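Local coordinates for CMP/dCMP-type deaminase domain-containing protein (Aspergillus oryzae RIB40, PDB 7DRY) that probably deaminates a pyrimidine intermediate of riboflavin biosynthesis, as a zinc-dependent deaminase of the cytidine deaminase fold, at residues Ser3-Tyr8 and Gln158-Leu163; Ala30-Arg35 and Leu93-Thr98. All coordinates share one frame; numbering follows the deposited sequence.

Interaction 1. Residues Ser3-Tyr8 and Gln158-Leu163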
loop_
_atom_site.group_PDB
_atom_site.type_symbol
_atom_site.label_atom_id
_atom_site.label_comp_id
_atom_site.label_asym_id
_atom_site.label_seq_id
_atom_site.Cartn_x
_atom_site.Cartn_y
_atom_site.Cartn_z
ATOM N N SER A 3 -2.631 6.427 -16.876
ATOM C CA SER A 3 -3.960 6.028 -17.339
ATOM C C SER A 3 -4.551 4.748 -16.713
ATOM O O SER A 3 -5.760 4.689 -16.513
ATOM C CB SER A 3 -4.043 5.990 -18.878
ATOM O OG SER A 3 -3.877 4.680 -19.397
ATOM N N PRO A 4 -3.738 3.732 -16.393
ATOM C CA PRO A 4 -4.290 2.557 -15.707
ATOM C C PRO A 4 -4.414 2.721 -14.203
ATOM O O PRO A 4 -4.884 1.792 -13.532
ATOM C CB PRO A 4 -3.255 1.475 -16.026
ATOM C CG PRO A 4 -1.981 2.219 -16.016
ATOM C CD PRO A 4 -2.316 3.516 -16.724
ATOM N N HIS A 5 -3.990 3.862 -13.659
ATOM C CA HIS A 5 -3.837 3.978 -12.211
ATOM C C HIS A 5 -5.176 3.929 -11.503
ATOM O O HIS A 5 -5.296 3.291 -10.450
ATOM C CB HIS A 5 -3.081 5.256 -11.858
ATOM C CG HIS A 5 -1.801 5.402 -12.609
ATOM N ND1 HIS A 5 -0.902 4.368 -12.742
ATOM C CD2 HIS A 5 -1.270 6.453 -13.279
ATOM C CE1 HIS A 5 0.127 4.772 -13.466
ATOM N NE2 HIS A 5 -0.068 6.036 -13.799
ATOM N N ALA A 6 -6.190 4.593 -12.060
ATOM C CA ALA A 6 -7.511 4.561 -11.449
ATOM C C ALA A 6 -8.057 3.141 -11.391
ATOM O O ALA A 6 -8.653 2.738 -10.385
ATOM C CB ALA A 6 -8.464 5.480 -12.215
ATOM N N LYS A 7 -7.857 2.360 -12.456
ATOM C CA LYS A 7 -8.356 0.988 -12.453
ATOM C C LYS A 7 -7.650 0.145 -11.400
ATOM O O LYS A 7 -8.296 -0.624 -10.679
ATOM C CB LYS A 7 -8.224 0.353 -13.840
ATOM C CG LYS A 7 -8.855 -1.035 -13.919
ATOM C CD LYS A 7 -8.524 -1.750 -15.222
ATOM C CE LYS A 7 -9.215 -3.108 -15.294
ATOM N NZ LYS A 7 -9.890 -3.483 -14.013
ATOM N N TYR A 8 -6.325 0.280 -11.288
ATOM C CA TYR A 8 -5.617 -0.439 -10.231
ATOM C C TYR A 8 -6.132 -0.041 -8.856
ATOM O O TYR A 8 -6.285 -0.897 -7.974
ATOM C CB TYR A 8 -4.114 -0.171 -10.317
ATOM C CG TYR A 8 -3.390 -1.069 -11.292
ATOM C CD1 TYR A 8 -3.298 -2.445 -11.069
ATOM C CD2 TYR A 8 -2.801 -0.555 -12.443
ATOM C CE1 TYR A 8 -2.640 -3.267 -11.947
ATOM C CE2 TYR A 8 -2.141 -1.381 -13.342
ATOM C CZ TYR A 8 -2.061 -2.740 -13.087
ATOM O OH TYR A 8 -1.403 -3.574 -13.964
ATOM N N GLN A 158 2.913 9.074 -5.982
ATOM C CA GLN A 158 1.982 9.869 -6.767
ATOM C C GLN A 158 0.578 9.652 -6.222
ATOM O O GLN A 158 0.156 8.509 -6.024
ATOM C CB GLN A 158 2.027 9.427 -8.230
ATOM C CG GLN A 158 1.135 10.218 -9.155
ATOM C CD GLN A 158 1.509 10.010 -10.606
ATOM O OE1 GLN A 158 2.691 9.912 -10.947
ATOM N NE2 GLN A 158 0.507 9.925 -11.467
ATOM N N VAL A 159 -0.135 10.748 -5.979
ATOM C CA VAL A 159 -1.543 10.669 -5.612
ATOM C C VAL A 159 -2.374 10.594 -6.884
ATOM O O VAL A 159 -2.162 11.368 -7.827
ATOM C CB VAL A 159 -1.953 11.876 -4.758
ATOM C CG1 VAL A 159 -3.371 11.690 -4.251
ATOM C CG2 VAL A 159 -0.994 12.057 -3.596
ATOM N N VAL A 160 -3.327 9.668 -6.907
ATOM C CA VAL A 160 -4.255 9.500 -8.018
ATOM C C VAL A 160 -5.615 9.958 -7.521
ATOM O O VAL A 160 -6.208 9.322 -6.639
ATOM C CB VAL A 160 -4.309 8.042 -8.482
ATOM C CG1 VAL A 160 -5.275 7.889 -9.658
ATOM C CG2 VAL A 160 -2.911 7.542 -8.841
ATOM N N ASN A 161 -6.107 11.064 -8.076
ATOM C CA ASN A 161 -7.330 11.682 -7.591
ATOM C C ASN A 161 -8.555 10.996 -8.188
ATOM O O ASN A 161 -8.474 10.277 -9.189
ATOM C CB ASN A 161 -7.360 13.163 -7.977
ATOM C CG ASN A 161 -6.212 13.954 -7.368
ATOM O OD1 ASN A 161 -5.849 13.754 -6.210
ATOM N ND2 ASN A 161 -5.635 14.857 -8.153
ATOM N N GLY A 162 -9.701 11.219 -7.543
ATOM C CA GLY A 162 -10.990 10.822 -8.079
ATOM C C GLY A 162 -11.707 9.724 -7.320
ATOM O O GLY A 162 -12.892 9.489 -7.589
ATOM N N LEU A 163 -11.041 9.039 -6.388
ATOM C CA LEU A 163 -11.660 7.957 -5.629
ATOM C C LEU A 163 -11.652 8.216 -4.126
ATOM O O LEU A 163 -11.868 7.284 -3.346
ATOM C CB LEU A 163 -10.989 6.616 -5.939
ATOM C CG LEU A 163 -11.085 6.144 -7.388
ATOM C CD1 LEU A 163 -9.970 5.154 -7.711
ATOM C CD2 LEU A 163 -12.459 5.537 -7.634
#
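V160 stands with CG1 anti to its backbone N (chi1 -179°) and CG2 anti to its carbonyl carbon, and both methyls reach the first turn of the helix that begins at H5. H5 has CG beside its own backbone N (chi1 -51°), which sets the ring on the side where Q158 lies. CB of H5 meets V160. CG2 of V160 lies 3.8 Å from CB of H5, and CG1 of V160 is 4.1 Å from the same CB. CG1 also comes within 4.2 Å of the backbone N of A6. The valine therefore touches the base of the histidine and the helix backbone beside it.

Two flanking contacts extend the patch. On one side, CD1 of L163 approaches the carbonyl O of A6 at 3.8 Å. On the other, NE2 of Q158 lies 4.3 Å from CD2 of H5, a loose contact, oblique to the ring. OE1 of Q158 bonds to NZ of K129. The H5 ring is fixed by other partners: ND1 bonds to OH of Y96, Y131 stacks on the ring, and CD of P4 sits over its centre on one face, 4.2 Å above the plane.

The contact is small, burying 189 Å² in all, and lies at the surface, away from the zinc site. It joins the start of helix 5-16 to the end of edge strand 156-159 and the loop after it. Q158 and V160 bond through their backbones to strand 127-132, and L163 occupies the N-cap position of helix 164-171, its side chain packed on L9 and R10 of helix 5-16.

Interaction 2. Residues Ala30-Arg35 and Leu93-Thr98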
loop_
_atom_site.group_PDB
_atom_site.type_symbol
_atom_site.label_atom_id
_atom_site.label_comp_id
_atom_site.label_asym_id
_atom_site.label_seq_id
_atom_site.Cartn_x
_atom_site.Cartn_y
_atom_site.Cartn_z
ATOM N N ALA A 30 -3.866 -3.401 -1.417
ATOM C CA ALA A 30 -2.599 -3.099 -2.070
ATOM C C ALA A 30 -2.311 -4.131 -3.148
ATOM O O ALA A 30 -2.577 -5.325 -2.964
ATOM C CB ALA A 30 -1.441 -3.120 -1.066
ATOM N N ILE A 31 -1.740 -3.666 -4.264
ATOM C CA ILE A 31 -1.362 -4.527 -5.384
ATOM C C ILE A 31 0.041 -4.137 -5.814
ATOM O O ILE A 31 0.306 -2.960 -6.074
ATOM C CB ILE A 31 -2.335 -4.388 -6.568
ATOM C CG1 ILE A 31 -3.727 -4.896 -6.175
ATOM C CG2 ILE A 31 -1.823 -5.186 -7.777
ATOM C CD1 ILE A 31 -4.824 -4.584 -7.199
ATOM N N LEU A 32 0.932 -5.116 -5.880
ATOM C CA LEU A 32 2.312 -4.901 -6.296
ATOM C C LEU A 32 2.462 -5.377 -7.736
ATOM O O LEU A 32 2.071 -6.505 -8.062
ATOM C CB LEU A 32 3.251 -5.673 -5.374
ATOM C CG LEU A 32 4.750 -5.506 -5.646
ATOM C CD1 LEU A 32 5.167 -4.046 -5.460
ATOM C CD2 LEU A 32 5.529 -6.423 -4.721
ATOM N N VAL A 33 2.991 -4.505 -8.604
ATOM C CA VAL A 33 3.030 -4.722 -10.048
ATOM C C VAL A 33 4.472 -4.618 -10.532
ATOM O O VAL A 33 5.234 -3.769 -10.054
ATOM C CB VAL A 33 2.165 -3.650 -10.748
ATOM C CG1 VAL A 33 2.216 -3.790 -12.267
ATOM C CG2 VAL A 33 0.716 -3.718 -10.242
ATOM N N SER A 34 4.842 -5.466 -11.495
ATOM C CA SER A 34 6.089 -5.322 -12.248
ATOM C C SER A 34 5.765 -4.688 -13.597
ATOM O O SER A 34 4.957 -5.225 -14.365
ATOM C CB SER A 34 6.787 -6.665 -12.464
ATOM O OG SER A 34 7.849 -6.538 -13.408
ATOM N N ARG A 35 6.398 -3.556 -13.881
ATOM C CA ARG A 35 6.067 -2.722 -15.027
ATOM C C ARG A 35 7.338 -2.401 -15.802
ATOM O O ARG A 35 8.385 -2.120 -15.209
ATOM C CB ARG A 35 5.422 -1.417 -14.523
ATOM C CG ARG A 35 5.195 -0.355 -15.578
ATOM C CD ARG A 35 4.247 0.711 -15.040
ATOM N NE ARG A 35 2.913 0.164 -14.824
ATOM C CZ ARG A 35 2.025 0.670 -13.971
ATOM N NH1 ARG A 35 2.322 1.750 -13.253
ATOM N NH2 ARG A 35 0.838 0.093 -13.839
ATOM N N LEU A 93 9.255 -2.289 -9.848
ATOM C CA LEU A 93 8.149 -2.686 -8.991
ATOM C C LEU A 93 7.424 -1.431 -8.533
ATOM O O LEU A 93 8.054 -0.466 -8.077
ATOM C CB LEU A 93 8.667 -3.444 -7.772
ATOM C CG LEU A 93 9.195 -4.849 -8.041
ATOM C CD1 LEU A 93 9.834 -5.396 -6.771
ATOM C CD2 LEU A 93 8.057 -5.761 -8.498
ATOM N N VAL A 94 6.108 -1.441 -8.683
ATOM C CA VAL A 94 5.247 -0.335 -8.294
ATOM C C VAL A 94 4.161 -0.914 -7.404
ATOM O O VAL A 94 3.595 -1.966 -7.720
ATOM C CB VAL A 94 4.621 0.307 -9.546
ATOM C CG1 VAL A 94 3.560 1.306 -9.167
ATOM C CG2 VAL A 94 5.709 0.935 -10.417
ATOM N N MET A 95 3.870 -0.245 -6.294
ATOM C CA MET A 95 2.781 -0.655 -5.419
ATOM C C MET A 95 1.646 0.355 -5.475
ATOM O O MET A 95 1.864 1.558 -5.291
ATOM C CB MET A 95 3.251 -0.851 -3.978
ATOM C CG MET A 95 2.145 -1.431 -3.098
ATOM S SD MET A 95 2.606 -1.652 -1.371
ATOM C CE MET A 95 3.500 -3.207 -1.477
ATOM N N TYR A 96 0.444 -0.139 -5.761
ATOM C CA TYR A 96 -0.781 0.629 -5.611
ATOM C C TYR A 96 -1.393 0.304 -4.257
ATOM O O TYR A 96 -1.379 -0.848 -3.812
ATOM C CB TYR A 96 -1.779 0.250 -6.705
ATOM C CG TYR A 96 -1.371 0.697 -8.084
ATOM C CD1 TYR A 96 -0.573 -0.114 -8.902
ATOM C CD2 TYR A 96 -1.786 1.928 -8.585
ATOM C CE1 TYR A 96 -0.195 0.306 -10.174
ATOM C CE2 TYR A 96 -1.408 2.356 -9.851
ATOM C CZ TYR A 96 -0.625 1.541 -10.645
ATOM O OH TYR A 96 -0.260 1.958 -11.894
ATOM N N VAL A 97 -1.911 1.325 -3.585
ATOM C CA VAL A 97 -2.534 1.130 -2.280
ATOM C C VAL A 97 -3.573 2.226 -2.107
ATOM O O VAL A 97 -3.360 3.350 -2.558
ATOM C CB VAL A 97 -1.455 1.111 -1.172
ATOM C CG1 VAL A 97 -0.619 2.368 -1.201
ATOM C CG2 VAL A 97 -2.056 0.896 0.194
ATOM N N THR A 98 -4.723 1.898 -1.505
ATOM C CA THR A 98 -5.793 2.896 -1.505
ATOM C C THR A 98 -5.398 4.130 -0.700
ATOM O O THR A 98 -5.682 5.256 -1.116
ATOM C CB THR A 98 -7.138 2.326 -1.042
ATOM O OG1 THR A 98 -7.022 1.787 0.279
ATOM C CG2 THR A 98 -7.643 1.256 -2.006
#
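R35 grips the phenol oxygen of Y96 with both terminal nitrogens. NH1 and NH2 each donate to OH at 2.9 Å, and the oxygen lies in the guanidinium plane. The N-H...O angles, 145° and 146°, are bent because one atom takes both bonds. The guanidinium and ring planes are 71° apart. With ND1 of H5, three nitrogens surround this buried oxygen. NH2 also forms a salt bridge with D45, which would favour the charged arginine.

The backbones pair as antiparallel strands. I31 and Y96 form a hydrogen-bonded pair, with I31 N to Y96 O at 2.9 Å and Y96 N to I31 O at 2.8 Å. V33 and V94 form the next, again using both N-H groups and both carbonyls. These are two neighbouring inner strands of the mixed sheet of the cytidine deaminase fold. On the face carrying L32 and M95, helix 62-73 covers the sheet, and M95 packs against E63, which binds zinc in a structure of this protein, though not in this model.

Weaker CA-H...O contacts add to the carbonyls' partners. CA of A30 lies 3.1 Å from O of Y96, and CA of L93 3.3 Å from O of V33. L32 places CD1 4.0 Å from CB of M95. On the other face, CG2 of V33 touches the Y96 ring edge at CD1, 4.1 Å away. OG of S34 bonds to NE of R91.

Overall arrangement
The centres of interactions 1 and 2 lie about 12 Å apart, and both reach the same five-stranded sheet. Interaction 2 joins strands 29-36 and 91-97 within it. Interaction 1 sits at the outermost strand, 156-159, where helix 5-16 meets the chain leaving the sheet. Along the sequence, interaction 2 is nested inside the loop closed by interaction 1. The two touch directly: Y8 stacks on Y96 and packs against R35, while CE1 of H5 lies 3.7 Å from NH1 of R35. The sheet thus lies between helix 5-16 on the face of Y96 and the zinc site on the face of M95 and V97. Interaction 1 lies away from the metal, and interaction 2 borders it.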